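Local coordinates for BIFUNCTIONAL PROTEIN Proline utilization A (PutA) (Corynebacterium freiburgense, PDB 5UX5), which probably catalyses both steps of proline oxidation to glutamate, joining an FAD-dependent proline dehydrogenase and an NAD-dependent aldehyde dehydrogenase in one chain, at residues 215-220 with 227-232; 244-249 with 258-263; 911-916 with 1048-1053. All coordinates share one frame; numbering follows the deposited sequence.

From the N terminus, contact 1 comes first. It closes the short turn from helix 202-221 into strand 228-232. The chain then runs through helix 239-251, and contact 2 closes the next turn, into strand 260-265. The two contacts are consecutive, neither nested nor crossed. They touch through the pairing of strands 228-232 and 260-265 in the proline dehydrogenase barrel, and their centres lie about 9 Å apart. Contact 3 closes much later, across 131 intervening residues, which include several helices and strands. It ties strand 911-915 to helix 1048-1051 near the C terminus. Its centre lies about 70 Å from that of contact 1, on the opposite side of the chain's centre.

Contact 1 (215-220 with 227-232); sequences PLYRLA and PFINLD. With FAD (flavin-adenine dinucleotide), chain E.
Ile229 sits at the middle of this contact, between Leu216, Tyr217 and Ala220 of the helix. Its CD1 lies over one face of the Tyr217 ring, 3.9 Å from the centroid and 19° off the normal, a CH-pi contact. The other branch, CG2, reaches farther along the same ring and lies 3.7 Å from Tyr217 CZ. Ile229 CG1 is anti to the carbonyl carbon (chi1 -64°), and the chain runs on extended, which carries CD1 in to the helix. Leu216 meets Ile229 tip to tip, its CG 3.9 Å from Ile229 CD1. The methyl of Ala220 touches the same CD1. Tyr217 crosses Leu231 at about a right angle, with its OH 3.5 Å from Leu231 CG. At the turn, the Pro227 ring rests on Ala220. Asp232, farther along the chain, belongs to the FAD pocket. Its OD1 lies 3.7 Å from O4 of FAD and takes a weak hydrogen bond from Asn230 ND2. Helix 202-221 packs on the outside of the parallel barrel sheet, consistent with the TIM-barrel family. Met175 and Leu178 of helix 164-178 touch Leu216, Leu249 of helix 239-251 touches Tyr217, and strand 228-232 lies between strands 185-189 and 260-265.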
loop_
_atom_site.group_PDB
_atom_site.type_symbol
_atom_site.label_atom_id
_atom_site.label_comp_id
_atom_site.label_asym_id
_atom_site.label_seq_id
_atom_site.Cartn_x
_atom_site.Cartn_y
_atom_site.Cartn_z
ATOM N N PRO A 215 -0.886 30.244 -16.862
ATOM C CA PRO A 215 -1.795 31.375 -16.598
ATOM C C PRO A 215 -1.516 32.050 -15.274
ATOM O O PRO A 215 -1.667 33.272 -15.171
ATOM C CB PRO A 215 -3.195 30.743 -16.619
ATOM C CG PRO A 215 -3.034 29.388 -17.184
ATOM C CD PRO A 215 -1.597 29.055 -17.370
ATOM N N LEU A 216 -1.115 31.287 -14.251
ATOM C CA LEU A 216 -0.834 31.882 -12.945
ATOM C C LEU A 216 0.413 32.765 -12.978
ATOM O O LEU A 216 0.442 33.832 -12.353
ATOM C CB LEU A 216 -0.658 30.792 -11.895
ATOM C CG LEU A 216 -0.213 31.394 -10.567
ATOM C CD1 LEU A 216 -1.399 32.077 -9.898
ATOM C CD2 LEU A 216 0.455 30.388 -9.662
ATOM N N TYR A 217 1.467 32.323 -13.666
ATOM C CA TYR A 217 2.692 33.110 -13.723
ATOM C C TYR A 217 2.533 34.328 -14.625
ATOM O O TYR A 217 3.128 35.373 -14.365
ATOM C CB TYR A 217 3.851 32.229 -14.189
ATOM C CG TYR A 217 4.375 31.269 -13.135
ATOM C CD1 TYR A 217 3.726 30.058 -12.873
ATOM C CD2 TYR A 217 5.523 31.565 -12.409
ATOM C CE1 TYR A 217 4.195 29.183 -11.918
ATOM C CE2 TYR A 217 6.000 30.701 -11.459
ATOM C CZ TYR A 217 5.334 29.503 -11.215
ATOM O OH TYR A 217 5.815 28.638 -10.258
ATOM N N ARG A 218 1.711 34.223 -15.664
ATOM C CA ARG A 218 1.398 35.383 -16.481
ATOM C C ARG A 218 0.764 36.470 -15.642
ATOM O O ARG A 218 0.994 37.667 -15.886
ATOM C CB ARG A 218 0.457 34.978 -17.602
ATOM C CG ARG A 218 1.159 34.281 -18.687
ATOM C CD ARG A 218 0.215 33.767 -19.675
ATOM N NE ARG A 218 0.901 32.780 -20.476
ATOM C CZ ARG A 218 0.283 31.766 -21.048
ATOM N NH1 ARG A 218 -1.029 31.654 -20.892
ATOM N NH2 ARG A 218 0.967 30.872 -21.759
ATOM N N LEU A 219 -0.103 36.073 -14.695
ATOM C CA LEU A 219 -0.736 37.065 -13.833
ATOM C C LEU A 219 0.283 37.849 -13.027
ATOM O O LEU A 219 0.080 39.043 -12.772
ATOM C CB LEU A 219 -1.735 36.415 -12.890
ATOM C CG LEU A 219 -3.039 35.881 -13.470
ATOM C CD1 LEU A 219 -3.891 35.486 -12.298
ATOM C CD2 LEU A 219 -3.773 36.892 -14.333
ATOM N N ALA A 220 1.411 37.220 -12.682
ATOM C CA ALA A 220 2.489 37.919 -11.994
ATOM C C ALA A 220 3.304 38.806 -12.929
ATOM O O ALA A 220 4.000 39.703 -12.449
ATOM C CB ALA A 220 3.418 36.918 -11.307
ATOM N N PRO A 227 4.390 40.476 -8.636
ATOM C CA PRO A 227 4.240 39.709 -7.395
ATOM C C PRO A 227 4.972 38.373 -7.500
ATOM O O PRO A 227 5.374 37.936 -8.578
ATOM C CB PRO A 227 2.728 39.533 -7.271
ATOM C CG PRO A 227 2.196 39.716 -8.688
ATOM C CD PRO A 227 3.133 40.621 -9.391
ATOM N N PHE A 228 5.095 37.704 -6.352
ATOM C CA PHE A 228 5.978 36.555 -6.139
ATOM C C PHE A 228 5.187 35.257 -5.984
ATOM O O PHE A 228 4.264 35.176 -5.159
ATOM C CB PHE A 228 6.818 36.791 -4.883
ATOM C CG PHE A 228 7.929 35.817 -4.688
ATOM C CD1 PHE A 228 9.171 36.030 -5.261
ATOM C CD2 PHE A 228 7.740 34.692 -3.885
ATOM C CE1 PHE A 228 10.195 35.134 -5.065
ATOM C CE2 PHE A 228 8.759 33.780 -3.684
ATOM C CZ PHE A 228 9.992 34.007 -4.263
ATOM N N ILE A 229 5.576 34.238 -6.753
ATOM C CA ILE A 229 4.994 32.898 -6.696
ATOM C C ILE A 229 6.036 31.938 -6.142
ATOM O O ILE A 229 7.157 31.850 -6.665
ATOM C CB ILE A 229 4.512 32.430 -8.083
ATOM C CG1 ILE A 229 3.372 33.315 -8.583
ATOM C CG2 ILE A 229 4.122 30.961 -8.070
ATOM C CD1 ILE A 229 3.156 33.229 -10.053
ATOM N N ASN A 230 5.665 31.216 -5.090
ATOM C CA ASN A 230 6.537 30.221 -4.490
ATOM C C ASN A 230 5.943 28.833 -4.664
ATOM O O ASN A 230 4.737 28.631 -4.477
ATOM C CB ASN A 230 6.805 30.496 -3.017
ATOM C CG ASN A 230 7.810 29.540 -2.456
ATOM O OD1 ASN A 230 9.017 29.756 -2.538
ATOM N ND2 ASN A 230 7.319 28.450 -1.911
ATOM N N LEU A 231 6.787 27.892 -5.074
ATOM C CA LEU A 231 6.397 26.497 -5.183
ATOM C C LEU A 231 6.772 25.813 -3.875
ATOM O O LEU A 231 7.958 25.702 -3.536
ATOM C CB LEU A 231 7.058 25.832 -6.392
ATOM C CG LEU A 231 6.641 26.225 -7.807
ATOM C CD1 LEU A 231 7.442 25.510 -8.861
ATOM C CD2 LEU A 231 5.175 25.940 -8.017
ATOM N N ASP A 232 5.759 25.356 -3.140
ATOM C CA ASP A 232 5.997 24.667 -1.878
ATOM C C ASP A 232 6.332 23.195 -2.129
ATOM O O ASP A 232 6.091 22.644 -3.214
ATOM C CB ASP A 232 4.779 24.753 -0.949
ATOM C CG ASP A 232 4.511 26.156 -0.445
ATOM O OD1 ASP A 232 5.421 27.001 -0.525
ATOM O OD2 ASP A 232 3.388 26.410 0.042
HETATM P PA FAD E . 12.997 23.817 15.327
HETATM O O1A FAD E . 12.508 23.275 16.714
HETATM O O2A FAD E . 14.350 24.344 15.208
HETATM O O5B FAD E . 13.014 22.879 14.180
HETATM C C5B FAD E . 12.084 21.814 14.131
HETATM C C4B FAD E . 12.376 20.976 12.900
HETATM O O4B FAD E . 13.433 20.092 13.134
HETATM C C3B FAD E . 11.222 20.123 12.478
HETATM O O3B FAD E . 10.239 20.759 11.741
HETATM C C2B FAD E . 11.895 19.047 11.705
HETATM O O2B FAD E . 12.009 19.375 10.369
HETATM C C1B FAD E . 13.206 18.898 12.420
HETATM N N9A FAD E . 13.229 17.766 13.335
HETATM C C8A FAD E . 12.727 17.737 14.628
HETATM N N7A FAD E . 12.907 16.510 15.156
HETATM C C5A FAD E . 13.550 15.670 14.253
HETATM C C6A FAD E . 13.993 14.333 14.279
HETATM N N6A FAD E . 13.812 13.449 15.418
HETATM N N1A FAD E . 14.604 13.834 13.193
HETATM C C2A FAD E . 14.786 14.608 12.077
HETATM N N3A FAD E . 14.367 15.911 12.022
HETATM C C4A FAD E . 13.756 16.467 13.074
HETATM N N1 FAD E . 7.721 23.062 5.860
HETATM C C2 FAD E . 7.761 22.308 4.631
HETATM O O2 FAD E . 8.051 20.966 4.696
HETATM N N3 FAD E . 7.440 22.936 3.421
HETATM C C4 FAD E . 7.126 24.295 3.362
HETATM O O4 FAD E . 6.828 24.895 2.151
HETATM C C4X FAD E . 7.239 25.127 4.603
HETATM N N5 FAD E . 7.107 26.511 4.587
HETATM C C5X FAD E . 7.268 27.262 5.760
HETATM C C6 FAD E . 7.132 28.663 5.752
HETATM C C7 FAD E . 7.291 29.374 6.937
HETATM C C7M FAD E . 7.143 30.867 6.963
HETATM C C8 FAD E . 7.599 28.732 8.110
HETATM C C8M FAD E . 7.772 29.503 9.378
HETATM C C9 FAD E . 7.733 27.352 8.125
HETATM C C9A FAD E . 7.570 26.627 6.959
HETATM N N10 FAD E . 7.733 25.212 7.012
HETATM C C10 FAD E . 7.570 24.443 5.840
HETATM C "C1'" FAD E . 8.006 24.552 8.302
HETATM C "C2'" FAD E . 9.439 24.206 8.604
HETATM O "O2'" FAD E . 9.842 23.205 7.740
HETATM C "C3'" FAD E . 9.504 23.779 10.087
HETATM O "O3'" FAD E . 8.750 22.639 10.232
HETATM C "C4'" FAD E . 9.030 24.780 11.147
HETATM O "O4'" FAD E . 9.128 26.098 10.744
HETATM C "C5'" FAD E . 9.667 24.558 12.538
HETATM O "O5'" FAD E . 11.079 24.382 12.557
HETATM P P FAD E . 12.122 25.432 13.217
HETATM O O1P FAD E . 13.360 25.882 12.352
HETATM O O2P FAD E . 11.083 26.515 13.703
HETATM O O3P FAD E . 12.320 25.009 14.769
#

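Contact 2 (244-249 with 258-263); sequences RLFEEL and LEAGIV
The Phe246 ring presents one face to Ile262. The CG2 methyl of Ile262 stands over that face, displaced toward the rim, 3.9 Å from the centroid and 21° off the normal, a CH-pi contact. At the ring edge, near its plane, lies the carbonyl of Ala260, with Ala260 O 3.4 Å from Phe246 CZ. The carbonyl of Gly261 comes in obliquely, its O 3.3 Å from Phe246 CE1. Ala260 CB lies 4.1 Å from Phe246 CE1. Phe246 CG is anti to the backbone N (chi1 -170°), which sends the ring from the helix onto the strand. This single aromatic residue makes every contact on the helix side. The setting is a beta-alpha-beta unit of the proline dehydrogenase barrel, built from strand 228-232, helix 239-251 and strand 260-265. Phe246 also touches Leu231 on the first strand of that unit. Leu278 of helix 271-287 and Ile293 of strand 293-298 also touch it. On the helix flank turned from the strand, Arg244 NE makes a salt bridge with Glu248 OE1 at 2.9 Å. Arg244 NE approaches Glu248 OE1 from above the carboxylate plane. Lys210 and Asp203 extend this ionic group, through Glu248 and Arg244 respectively. Val263, the next residue on the strand after Ile262, touches FAD.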
loop_
_atom_site.group_PDB
_atom_site.type_symbol
_atom_site.label_atom_id
_atom_site.label_comp_id
_atom_site.label_asym_id
_atom_site.label_seq_id
_atom_site.Cartn_x
_atom_site.Cartn_y
_atom_site.Cartn_z
ATOM N N ARG A 244 12.236 20.501 -11.350
ATOM C CA ARG A 244 12.194 20.480 -12.805
ATOM C C ARG A 244 11.120 21.426 -13.327
ATOM O O ARG A 244 11.314 22.120 -14.335
ATOM C CB ARG A 244 11.951 19.067 -13.303
ATOM C CG ARG A 244 11.955 18.973 -14.769
ATOM C CD ARG A 244 11.876 17.567 -15.194
ATOM N NE ARG A 244 11.483 17.481 -16.593
ATOM C CZ ARG A 244 11.307 16.339 -17.238
ATOM N NH1 ARG A 244 11.488 15.185 -16.597
ATOM N NH2 ARG A 244 10.949 16.351 -18.510
ATOM N N LEU A 245 9.971 21.450 -12.665
ATOM C CA LEU A 245 8.940 22.402 -13.037
ATOM C C LEU A 245 9.473 23.826 -12.945
ATOM O O LEU A 245 9.362 24.603 -13.894
ATOM C CB LEU A 245 7.724 22.194 -12.131
ATOM C CG LEU A 245 6.787 23.357 -11.880
ATOM C CD1 LEU A 245 6.067 23.686 -13.174
ATOM C CD2 LEU A 245 5.836 22.974 -10.754
ATOM N N PHE A 246 10.121 24.145 -11.825
ATOM C CA PHE A 246 10.678 25.475 -11.589
ATOM C C PHE A 246 11.663 25.877 -12.682
ATOM O O PHE A 246 11.543 26.957 -13.261
ATOM C CB PHE A 246 11.347 25.471 -10.225
ATOM C CG PHE A 246 11.771 26.813 -9.704
ATOM C CD1 PHE A 246 10.842 27.774 -9.373
ATOM C CD2 PHE A 246 13.118 27.058 -9.412
ATOM C CE1 PHE A 246 11.255 29.009 -8.824
ATOM C CE2 PHE A 246 13.533 28.266 -8.863
ATOM C CZ PHE A 246 12.602 29.241 -8.570
ATOM N N GLU A 247 12.625 25.005 -13.004
ATOM C CA GLU A 247 13.708 25.403 -13.905
ATOM C C GLU A 247 13.264 25.454 -15.356
ATOM O O GLU A 247 13.654 26.359 -16.099
ATOM C CB GLU A 247 14.898 24.465 -13.740
ATOM C CG GLU A 247 15.519 24.630 -12.382
ATOM C CD GLU A 247 16.735 23.755 -12.117
ATOM O OE1 GLU A 247 17.086 23.659 -10.935
ATOM O OE2 GLU A 247 17.310 23.136 -13.036
ATOM N N GLU A 248 12.435 24.518 -15.782
ATOM C CA GLU A 248 11.959 24.602 -17.150
ATOM C C GLU A 248 11.093 25.852 -17.343
ATOM O O GLU A 248 11.319 26.641 -18.272
ATOM C CB GLU A 248 11.204 23.324 -17.500
ATOM C CG GLU A 248 12.110 22.130 -17.689
ATOM C CD GLU A 248 11.354 20.919 -18.200
ATOM O OE1 GLU A 248 11.939 19.801 -18.238
ATOM O OE2 GLU A 248 10.162 21.100 -18.554
ATOM N N LEU A 249 10.166 26.105 -16.414
ATOM C CA LEU A 249 9.217 27.195 -16.602
ATOM C C LEU A 249 9.917 28.541 -16.608
ATOM O O LEU A 249 9.620 29.400 -17.449
ATOM C CB LEU A 249 8.154 27.155 -15.514
ATOM C CG LEU A 249 6.859 27.898 -15.809
ATOM C CD1 LEU A 249 6.229 27.330 -17.055
ATOM C CD2 LEU A 249 5.913 27.742 -14.628
ATOM N N LEU A 258 11.110 36.937 -14.631
ATOM C CA LEU A 258 10.237 36.877 -13.468
ATOM C C LEU A 258 10.984 36.260 -12.291
ATOM O O LEU A 258 11.458 35.120 -12.371
ATOM C CB LEU A 258 8.982 36.062 -13.768
ATOM C CG LEU A 258 7.968 35.938 -12.629
ATOM C CD1 LEU A 258 7.501 37.317 -12.192
ATOM C CD2 LEU A 258 6.791 35.058 -13.054
ATOM N N GLU A 259 11.056 37.005 -11.198
ATOM C CA GLU A 259 11.616 36.517 -9.946
ATOM C C GLU A 259 10.588 35.624 -9.259
ATOM O O GLU A 259 9.493 36.083 -8.924
ATOM C CB GLU A 259 11.991 37.706 -9.063
ATOM C CG GLU A 259 13.231 37.556 -8.239
ATOM C CD GLU A 259 13.803 38.898 -7.807
ATOM O OE1 GLU A 259 13.551 39.313 -6.653
ATOM O OE2 GLU A 259 14.494 39.543 -8.628
ATOM N N ALA A 260 10.941 34.356 -9.057
ATOM C CA ALA A 260 10.063 33.363 -8.448
ATOM C C ALA A 260 10.888 32.438 -7.559
ATOM O O ALA A 260 12.115 32.452 -7.585
ATOM C CB ALA A 260 9.298 32.558 -9.503
ATOM N N GLY A 261 10.198 31.653 -6.733
ATOM C CA GLY A 261 10.844 30.964 -5.638
ATOM C C GLY A 261 10.413 29.515 -5.511
ATOM O O GLY A 261 9.411 29.079 -6.068
ATOM N N ILE A 262 11.198 28.784 -4.727
ATOM C CA ILE A 262 10.999 27.362 -4.493
ATOM C C ILE A 262 11.558 27.048 -3.117
ATOM O O ILE A 262 12.507 27.691 -2.656
ATOM C CB ILE A 262 11.679 26.503 -5.587
ATOM C CG1 ILE A 262 11.439 25.012 -5.337
ATOM C CG2 ILE A 262 13.165 26.747 -5.621
ATOM C CD1 ILE A 262 11.997 24.155 -6.433
ATOM N N VAL A 263 10.969 26.028 -2.465
ATOM C CA VAL A 263 11.327 25.603 -1.107
ATOM C C VAL A 263 12.317 24.447 -1.172
ATOM O O VAL A 263 12.183 23.547 -2.004
ATOM C CB VAL A 263 10.071 25.178 -0.315
ATOM C CG1 VAL A 263 10.455 24.485 0.947
ATOM C CG2 VAL A 263 9.221 26.373 0.036
#

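Contact 3 (911-916 with 1048-1053); sequences GTWEDI and GRRELL
Trp913 and Arg1050 form a cation-pi stack, which joins strand 911-915, which pairs with strand 580-591, to a short helix near the C terminus. The contact lies toward the surface and rests on these two side chains. The guanidinium lies flat on the indole, with centres 3.6 Å apart and planes at 7°. Arg1050 CZ stands over the face of the five-membered ring, 3.3 Å from Trp913 NE1. Arg1050 CD covers the bicycle nearer its centre. It lies 3.5 Å from the centroid of the five-membered ring, so the aliphatic part of the chain adds a CH-pi contact to the charged one. Bends at chi2 (-54°) and chi3 (-43°) fold the arginine over the ring and bring its guanidinium parallel to the indole. The opposite face of the guanidinium is covered by Leu1053 CD1, one turn further along the chain. The cationic group is therefore held between an aromatic plane and a methyl. Trp913 NE1 and Arg1050 NE are 3.3 Å apart, but both are donors and do not bond. The indole N-H is instead given to Ala908 O.

Strand 911-915 pairs antiparallel with strand 580-591 in a mixed sheet, probably the Rossmann-type sheet of the aldehyde dehydrogenase part. Phe582 of that neighbouring strand meets the Trp913 ring. Helix 1048-1051 leads through a 3-10 turn toward strand 1056-1064, which pairs in parallel with strand 870-873. The C-terminal region is thus tied to the dehydrogenase at more than one place. Beside the stack, the carboxylate of Asp915 accepts hydrogen bonds from the backbone N of Ala1046 and of Asp1047, just ahead of the helix. Within the helical segment, Leu1052 N bonds to Gly1048 O at 2.9 Å.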
loop_
_atom_site.group_PDB
_atom_site.type_symbol
_atom_site.label_atom_id
_atom_site.label_comp_id
_atom_site.label_asym_id
_atom_site.label_seq_id
_atom_site.Cartn_x
_atom_site.Cartn_y
_atom_site.Cartn_z
ATOM N N GLY A 911 0.703 -32.092 1.937
ATOM C CA GLY A 911 1.137 -33.406 2.356
ATOM C C GLY A 911 0.148 -33.974 3.339
ATOM O O GLY A 911 -1.014 -33.566 3.384
ATOM N N THR A 912 0.627 -34.907 4.146
ATOM C CA THR A 912 -0.224 -35.553 5.133
ATOM C C THR A 912 0.537 -35.655 6.438
ATOM O O THR A 912 1.760 -35.777 6.430
ATOM C CB THR A 912 -0.650 -36.934 4.665
ATOM O OG1 THR A 912 0.491 -37.630 4.145
ATOM C CG2 THR A 912 -1.719 -36.807 3.573
ATOM N N TRP A 913 -0.191 -35.600 7.555
ATOM C CA TRP A 913 0.395 -35.669 8.888
ATOM C C TRP A 913 -0.049 -36.935 9.610
ATOM O O TRP A 913 -1.170 -37.423 9.420
ATOM C CB TRP A 913 0.016 -34.443 9.733
ATOM C CG TRP A 913 0.645 -33.164 9.271
ATOM C CD1 TRP A 913 0.224 -32.369 8.256
ATOM C CD2 TRP A 913 1.830 -32.542 9.799
ATOM N NE1 TRP A 913 1.058 -31.282 8.116
ATOM C CE2 TRP A 913 2.055 -31.366 9.047
ATOM C CE3 TRP A 913 2.727 -32.873 10.823
ATOM C CZ2 TRP A 913 3.144 -30.523 9.281
ATOM C CZ3 TRP A 913 3.797 -32.026 11.067
ATOM C CH2 TRP A 913 3.996 -30.867 10.300
ATOM N N GLU A 914 0.839 -37.452 10.462
ATOM C CA GLU A 914 0.541 -38.624 11.271
ATOM C C GLU A 914 1.009 -38.410 12.699
ATOM O O GLU A 914 2.037 -37.773 12.932
ATOM C CB GLU A 914 1.214 -39.876 10.706
ATOM C CG GLU A 914 2.748 -39.852 10.717
ATOM C CD GLU A 914 3.372 -41.120 10.122
ATOM O OE1 GLU A 914 2.786 -42.216 10.257
ATOM O OE2 GLU A 914 4.446 -41.022 9.501
ATOM N N ASP A 915 0.261 -38.948 13.658
ATOM C CA ASP A 915 0.752 -38.964 15.034
ATOM C C ASP A 915 2.049 -39.779 15.137
ATOM O O ASP A 915 2.242 -40.770 14.426
ATOM C CB ASP A 915 -0.320 -39.540 15.968
ATOM C CG ASP A 915 -1.408 -38.542 16.320
ATOM O OD1 ASP A 915 -1.090 -37.375 16.594
ATOM O OD2 ASP A 915 -2.597 -38.913 16.322
ATOM N N ILE A 916 2.962 -39.332 16.002
ATOM C CA ILE A 916 4.148 -40.104 16.361
ATOM C C ILE A 916 4.158 -40.337 17.868
ATOM O O ILE A 916 3.388 -39.744 18.620
ATOM C CB ILE A 916 5.471 -39.443 15.913
ATOM C CG1 ILE A 916 5.705 -38.092 16.581
ATOM C CG2 ILE A 916 5.567 -39.347 14.401
ATOM C CD1 ILE A 916 6.949 -37.376 16.008
ATOM N N GLY A 1048 -3.281 -31.898 18.381
ATOM C CA GLY A 1048 -4.136 -30.769 18.069
ATOM C C GLY A 1048 -3.460 -29.691 17.245
ATOM O O GLY A 1048 -4.152 -28.939 16.531
ATOM N N ARG A 1049 -2.121 -29.609 17.300
ATOM C CA ARG A 1049 -1.419 -28.670 16.436
ATOM C C ARG A 1049 -1.803 -28.888 14.986
ATOM O O ARG A 1049 -1.800 -27.938 14.203
ATOM C CB ARG A 1049 0.096 -28.801 16.601
ATOM C CG ARG A 1049 0.891 -27.760 15.836
ATOM C CD ARG A 1049 0.401 -26.345 16.175
ATOM N NE ARG A 1049 1.091 -25.284 15.430
ATOM C CZ ARG A 1049 0.731 -24.859 14.211
ATOM N NH1 ARG A 1049 -0.303 -25.397 13.583
ATOM N NH2 ARG A 1049 1.405 -23.889 13.603
ATOM N N ARG A 1050 -2.167 -30.119 14.617
ATOM C CA ARG A 1050 -2.704 -30.405 13.296
ATOM C C ARG A 1050 -4.224 -30.500 13.279
ATOM O O ARG A 1050 -4.867 -29.815 12.478
ATOM C CB ARG A 1050 -2.125 -31.704 12.745
ATOM C CG ARG A 1050 -0.626 -31.755 12.593
ATOM C CD ARG A 1050 -0.081 -30.620 11.796
ATOM N NE ARG A 1050 -0.904 -30.358 10.630
ATOM C CZ ARG A 1050 -0.803 -29.254 9.894
ATOM N NH1 ARG A 1050 0.110 -28.327 10.209
ATOM N NH2 ARG A 1050 -1.616 -29.070 8.859
ATOM N N GLU A 1051 -4.820 -31.279 14.188
ATOM C CA GLU A 1051 -6.252 -31.562 14.092
ATOM C C GLU A 1051 -7.089 -30.321 14.334
ATOM O O GLU A 1051 -8.140 -30.160 13.711
ATOM C CB GLU A 1051 -6.647 -32.647 15.085
ATOM C CG GLU A 1051 -8.075 -33.171 14.960
ATOM C CD GLU A 1051 -8.379 -33.805 13.596
ATOM O OE1 GLU A 1051 -9.412 -33.426 12.999
ATOM O OE2 GLU A 1051 -7.631 -34.716 13.150
ATOM N N LEU A 1052 -6.652 -29.426 15.227
ATOM C CA LEU A 1052 -7.470 -28.253 15.537
ATOM C C LEU A 1052 -7.609 -27.293 14.349
ATOM O O LEU A 1052 -8.507 -26.435 14.364
ATOM C CB LEU A 1052 -6.923 -27.515 16.777
ATOM C CG LEU A 1052 -7.132 -28.231 18.134
ATOM C CD1 LEU A 1052 -6.399 -27.589 19.290
ATOM C CD2 LEU A 1052 -8.588 -28.327 18.505
ATOM N N LEU A 1053 -6.782 -27.423 13.304
ATOM C CA LEU A 1053 -6.952 -26.534 12.153
ATOM C C LEU A 1053 -8.314 -26.762 11.508
ATOM O O LEU A 1053 -8.922 -25.827 10.980
ATOM C CB LEU A 1053 -5.806 -26.707 11.141
ATOM C CG LEU A 1053 -4.409 -26.212 11.581
ATOM C CD1 LEU A 1053 -3.292 -26.566 10.630
ATOM C CD2 LEU A 1053 -4.359 -24.746 11.827
#